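Side-chain contacts in LP15968p (PDB 3MN8), which releases C-terminal arginine and lysine from peptides and proteins as a zinc-dependent metallocarboxypeptidase, helping to process growth factors, peptide hormones and neuropeptides: residues A[95-100]-A[299-304]; A[138-143]-A[202-207]. One frame throughout, in Å; residues are numbered along the deposited sequence.

Contact 1 of 2, residues A[95-100]-A[299-304]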
# COMPACT_ATOMS: atom_id res chain seq x y z
N LYS A 95 -3.75 -2.03 -1.62
CA LYS A 95 -3.29 -1.26 -2.78
C LYS A 95 -1.76 -1.13 -2.87
O LYS A 95 -1.05 -1.12 -1.87
CB LYS A 95 -3.92 0.13 -2.80
CG LYS A 95 -3.55 1.04 -1.65
CD LYS A 95 -4.80 1.61 -1.00
CE LYS A 95 -4.54 2.99 -0.41
NZ LYS A 95 -3.37 3.05 0.52
N TYR A 96 -1.28 -1.07 -4.11
CA TYR A 96 0.11 -0.72 -4.39
C TYR A 96 0.13 0.54 -5.26
O TYR A 96 -0.49 0.59 -6.32
CB TYR A 96 0.82 -1.85 -5.12
CG TYR A 96 1.41 -2.90 -4.21
CD1 TYR A 96 1.68 -2.61 -2.88
CD2 TYR A 96 1.72 -4.17 -4.69
CE1 TYR A 96 2.24 -3.56 -2.05
CE2 TYR A 96 2.27 -5.13 -3.86
CZ TYR A 96 2.53 -4.82 -2.54
OH TYR A 96 3.07 -5.75 -1.68
N ILE A 97 0.83 1.58 -4.81
CA ILE A 97 0.98 2.75 -5.68
C ILE A 97 2.44 2.92 -6.05
O ILE A 97 3.33 2.55 -5.28
CB ILE A 97 0.41 4.06 -5.09
CG1 ILE A 97 -1.10 3.94 -4.79
CG2 ILE A 97 0.61 5.19 -6.08
CD1 ILE A 97 -1.45 3.41 -3.44
N ALA A 98 2.70 3.46 -7.24
CA ALA A 98 4.06 3.72 -7.69
C ALA A 98 4.19 5.08 -8.38
O ALA A 98 3.21 5.77 -8.62
CB ALA A 98 4.51 2.61 -8.61
N ASN A 99 5.43 5.45 -8.67
CA ASN A 99 5.73 6.59 -9.52
C ASN A 99 5.08 7.91 -9.12
O ASN A 99 4.71 8.70 -9.99
CB ASN A 99 5.37 6.28 -10.98
CG ASN A 99 5.99 7.27 -11.95
OD1 ASN A 99 5.30 7.89 -12.75
ND2 ASN A 99 7.31 7.43 -11.87
N MET A 100 4.95 8.15 -7.81
CA MET A 100 4.38 9.42 -7.37
C MET A 100 5.37 10.53 -7.68
O MET A 100 5.00 11.64 -8.05
CB MET A 100 4.00 9.40 -5.90
CG MET A 100 5.14 9.60 -4.92
SD MET A 100 4.52 9.61 -3.23
CE MET A 100 3.12 10.71 -3.40
N CYS A 299 -5.65 2.23 7.04
CA CYS A 299 -4.62 1.64 6.20
C CYS A 299 -3.21 1.79 6.76
O CYS A 299 -2.86 2.84 7.30
CB CYS A 299 -4.68 2.18 4.77
SG CYS A 299 -3.79 1.18 3.54
N PHE A 300 -2.41 0.73 6.61
CA PHE A 300 -1.01 0.71 7.01
C PHE A 300 -0.11 0.74 5.76
O PHE A 300 0.18 -0.30 5.18
CB PHE A 300 -0.70 -0.57 7.80
CG PHE A 300 -1.33 -0.63 9.17
CD1 PHE A 300 -0.74 -1.39 10.17
CD2 PHE A 300 -2.50 0.06 9.46
CE1 PHE A 300 -1.30 -1.46 11.45
CE2 PHE A 300 -3.08 -0.01 10.73
CZ PHE A 300 -2.49 -0.77 11.72
N GLU A 301 0.33 1.93 5.35
CA GLU A 301 1.17 2.07 4.17
C GLU A 301 2.66 2.12 4.49
O GLU A 301 3.09 2.85 5.38
CB GLU A 301 0.75 3.31 3.37
CG GLU A 301 1.61 3.60 2.15
CD GLU A 301 0.95 4.59 1.19
OE1 GLU A 301 -0.11 4.26 0.61
OE2 GLU A 301 1.49 5.71 1.02
N LEU A 302 3.44 1.34 3.75
CA LEU A 302 4.90 1.47 3.78
C LEU A 302 5.36 2.33 2.62
O LEU A 302 4.69 2.41 1.60
CB LEU A 302 5.58 0.10 3.64
CG LEU A 302 5.43 -0.90 4.78
CD1 LEU A 302 6.33 -2.09 4.50
CD2 LEU A 302 5.78 -0.25 6.10
N THR A 303 6.52 2.95 2.79
CA THR A 303 7.21 3.61 1.69
C THR A 303 8.37 2.71 1.28
O THR A 303 9.22 2.37 2.10
CB THR A 303 7.78 5.00 2.10
OG1 THR A 303 6.79 5.77 2.78
CG2 THR A 303 8.26 5.78 0.87
N ILE A 304 8.41 2.31 0.01
CA ILE A 304 9.48 1.42 -0.42
C ILE A 304 10.35 1.98 -1.55
O ILE A 304 9.86 2.33 -2.64
CB ILE A 304 8.96 0.04 -0.78
CG1 ILE A 304 8.36 -0.62 0.46
CG2 ILE A 304 10.10 -0.82 -1.32
CD1 ILE A 304 7.48 -1.78 0.14
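The carboxylate of E301 has K95 and I97 on opposite sides of its plane, both coming to OE1. I97 stands well off the plane, with its CD1 4.3 Å from OE1. K95 approaches from a direction tilted modestly out of the plane. The two strands belong to the central mixed sheet of the first carboxypeptidase-like (M14) domain, in its active 1B form, an alpha/beta fold. Strand 212-217 runs between them, so they meet only through side chains. K95 and E301 form a long salt bridge, with NZ 3.5 Å from OE1. The two chains cross at about a right angle. E301 reaches in with CG anti to its backbone N (chi1 177°) and a chain extended beyond CG. The K95 chain is bent at each later torsion, which brings NZ back toward strand 300-305. Both charged ends are buried and have further partners. N293 of helix 289-296 takes a hydrogen bond from K95, and S213 of the middle strand bonds to E301. F210 adds a cation-pi contact to K95. These partners probably help to offset the charges inside the domain. The side chain of C299 also meets this lysine: its SG lies 3.6 Å from K95 NZ.

Contact 2 of 2, residues A[138-143]-A[202-207]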
# COMPACT_ATOMS: atom_id res chain seq x y z
N TYR A 138 -5.55 -3.82 -5.55
CA TYR A 138 -5.54 -2.67 -6.46
C TYR A 138 -4.11 -2.20 -6.79
O TYR A 138 -3.29 -1.93 -5.89
CB TYR A 138 -6.31 -1.50 -5.86
CG TYR A 138 -7.77 -1.78 -5.62
CD1 TYR A 138 -8.18 -2.51 -4.53
CD2 TYR A 138 -8.73 -1.28 -6.49
CE1 TYR A 138 -9.52 -2.75 -4.31
CE2 TYR A 138 -10.06 -1.51 -6.28
CZ TYR A 138 -10.45 -2.24 -5.18
OH TYR A 138 -11.79 -2.50 -4.95
N LEU A 139 -3.84 -2.07 -8.09
CA LEU A 139 -2.52 -1.68 -8.57
C LEU A 139 -2.55 -0.34 -9.31
O LEU A 139 -3.28 -0.16 -10.31
CB LEU A 139 -1.93 -2.77 -9.47
CG LEU A 139 -1.94 -4.20 -8.93
CD1 LEU A 139 -1.29 -5.16 -9.93
CD2 LEU A 139 -1.24 -4.26 -7.57
N VAL A 140 -1.75 0.61 -8.81
CA VAL A 140 -1.62 1.93 -9.41
C VAL A 140 -0.15 2.15 -9.82
O VAL A 140 0.65 2.71 -9.06
CB VAL A 140 -2.05 3.03 -8.42
CG1 VAL A 140 -2.14 4.39 -9.12
CG2 VAL A 140 -3.38 2.67 -7.76
N PRO A 141 0.21 1.70 -11.03
CA PRO A 141 1.57 1.84 -11.58
C PRO A 141 2.11 3.27 -11.52
O PRO A 141 3.30 3.46 -11.24
CB PRO A 141 1.40 1.39 -13.04
CG PRO A 141 0.27 0.44 -13.00
CD PRO A 141 -0.68 0.96 -11.95
N THR A 142 1.28 4.26 -11.82
CA THR A 142 1.69 5.65 -11.68
C THR A 142 0.62 6.52 -11.04
O THR A 142 -0.59 6.28 -11.19
CB THR A 142 2.09 6.31 -13.02
OG1 THR A 142 2.48 7.66 -12.77
CG2 THR A 142 0.93 6.33 -13.99
N MET A 143 1.10 7.54 -10.34
CA MET A 143 0.27 8.49 -9.62
C MET A 143 0.69 9.88 -10.09
O MET A 143 0.13 10.90 -9.68
CB MET A 143 0.51 8.30 -8.12
CG MET A 143 -0.40 9.07 -7.22
SD MET A 143 0.21 9.02 -5.52
CE MET A 143 -0.33 10.63 -4.96
N VAL A 202 -6.53 11.05 -2.23
CA VAL A 202 -7.15 11.28 -0.94
C VAL A 202 -8.54 10.66 -0.96
O VAL A 202 -8.88 9.85 -0.11
CB VAL A 202 -7.26 12.77 -0.63
CG1 VAL A 202 -8.23 13.00 0.52
CG2 VAL A 202 -5.87 13.34 -0.33
N ASN A 203 -9.32 11.03 -1.97
CA ASN A 203 -10.70 10.58 -2.12
C ASN A 203 -10.77 9.08 -2.14
O ASN A 203 -11.67 8.48 -1.55
CB ASN A 203 -11.28 11.09 -3.44
CG ASN A 203 -11.92 12.44 -3.30
OD1 ASN A 203 -11.71 13.17 -2.32
ND2 ASN A 203 -12.74 12.80 -4.29
N TRP A 204 -9.83 8.50 -2.85
CA TRP A 204 -9.80 7.06 -3.03
C TRP A 204 -9.49 6.38 -1.72
O TRP A 204 -10.22 5.49 -1.27
CB TRP A 204 -8.76 6.71 -4.09
CG TRP A 204 -8.83 5.31 -4.55
CD1 TRP A 204 -9.95 4.63 -4.94
CD2 TRP A 204 -7.73 4.39 -4.69
NE1 TRP A 204 -9.62 3.34 -5.31
CE2 TRP A 204 -8.26 3.17 -5.16
CE3 TRP A 204 -6.35 4.48 -4.46
CZ2 TRP A 204 -7.46 2.05 -5.40
CZ3 TRP A 204 -5.57 3.37 -4.70
CH2 TRP A 204 -6.12 2.18 -5.16
N ILE A 205 -8.41 6.82 -1.09
CA ILE A 205 -7.92 6.19 0.14
C ILE A 205 -9.00 6.10 1.22
O ILE A 205 -9.09 5.10 1.94
CB ILE A 205 -6.63 6.90 0.66
CG1 ILE A 205 -5.49 6.78 -0.36
CG2 ILE A 205 -6.18 6.33 1.98
CD1 ILE A 205 -4.35 7.75 -0.14
N VAL A 206 -9.83 7.14 1.33
CA VAL A 206 -10.89 7.18 2.35
C VAL A 206 -12.19 6.55 1.85
O VAL A 206 -13.16 6.43 2.60
CB VAL A 206 -11.17 8.62 2.83
CG1 VAL A 206 -9.95 9.21 3.52
CG2 VAL A 206 -11.62 9.50 1.67
N SER A 207 -12.19 6.13 0.58
CA SER A 207 -13.41 5.63 -0.05
C SER A 207 -13.64 4.14 0.23
O SER A 207 -14.75 3.64 0.08
CB SER A 207 -13.39 5.91 -1.56
OG SER A 207 -12.70 4.90 -2.28
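The indole of W204 swings out to Y138 and V140 because its CG lies opposite the backbone N (chi1 -168°). Y138 has CG opposite its carbonyl carbon (chi1 -62°), which sets its ring beside the indole. The two rings form an offset edge-to-face pair. The edge of W204 is turned to the face of Y138. Their planes stand at 75°, and the centroid of the six-membered indole ring is 5.8 Å from that of the tyrosine. CZ2 of W204 makes the nearest approach, 3.7 Å from CD2 of Y138. CB of Y138 lies in the indole plane, 3.8 Å from CH2 of W204. V140, two residues along and on the same side of the strand, brings CG2 to 3.8 Å from the same CH2. This packs the C-terminal part of helix 196-205 on strand 136-140 of the central sheet. A77 of the adjacent strand and F210 also touch W204. The carbonyl O of W204 accepts from both N and OG of S207, the OG at 2.7 Å on a lone pair. No hydrogen bond joins the two segments, so this helix-strand contact rests on apolar and aromatic contact.

Contacts 1 and 2 share the central sheet, where strands 93-97 and 136-140 are neighbours. Y96 of contact 1 makes probable backbone hydrogen bonds with Y138 and V140 of contact 2, its N 2.8 Å from O of Y138. The contact centres are 9 Å apart. F210 is a common neighbour, meeting both K95 and W204. Contact 1 lies nearer the catalytic centre: the E301 side chain is about 7 Å from that of the zinc ligand H217 and about 9 Å from the bound ligand (2-guanidinoethylmercapto)succinic acid (GEM), which T303 touches. The V140 side chain is about 12 Å from that of H217.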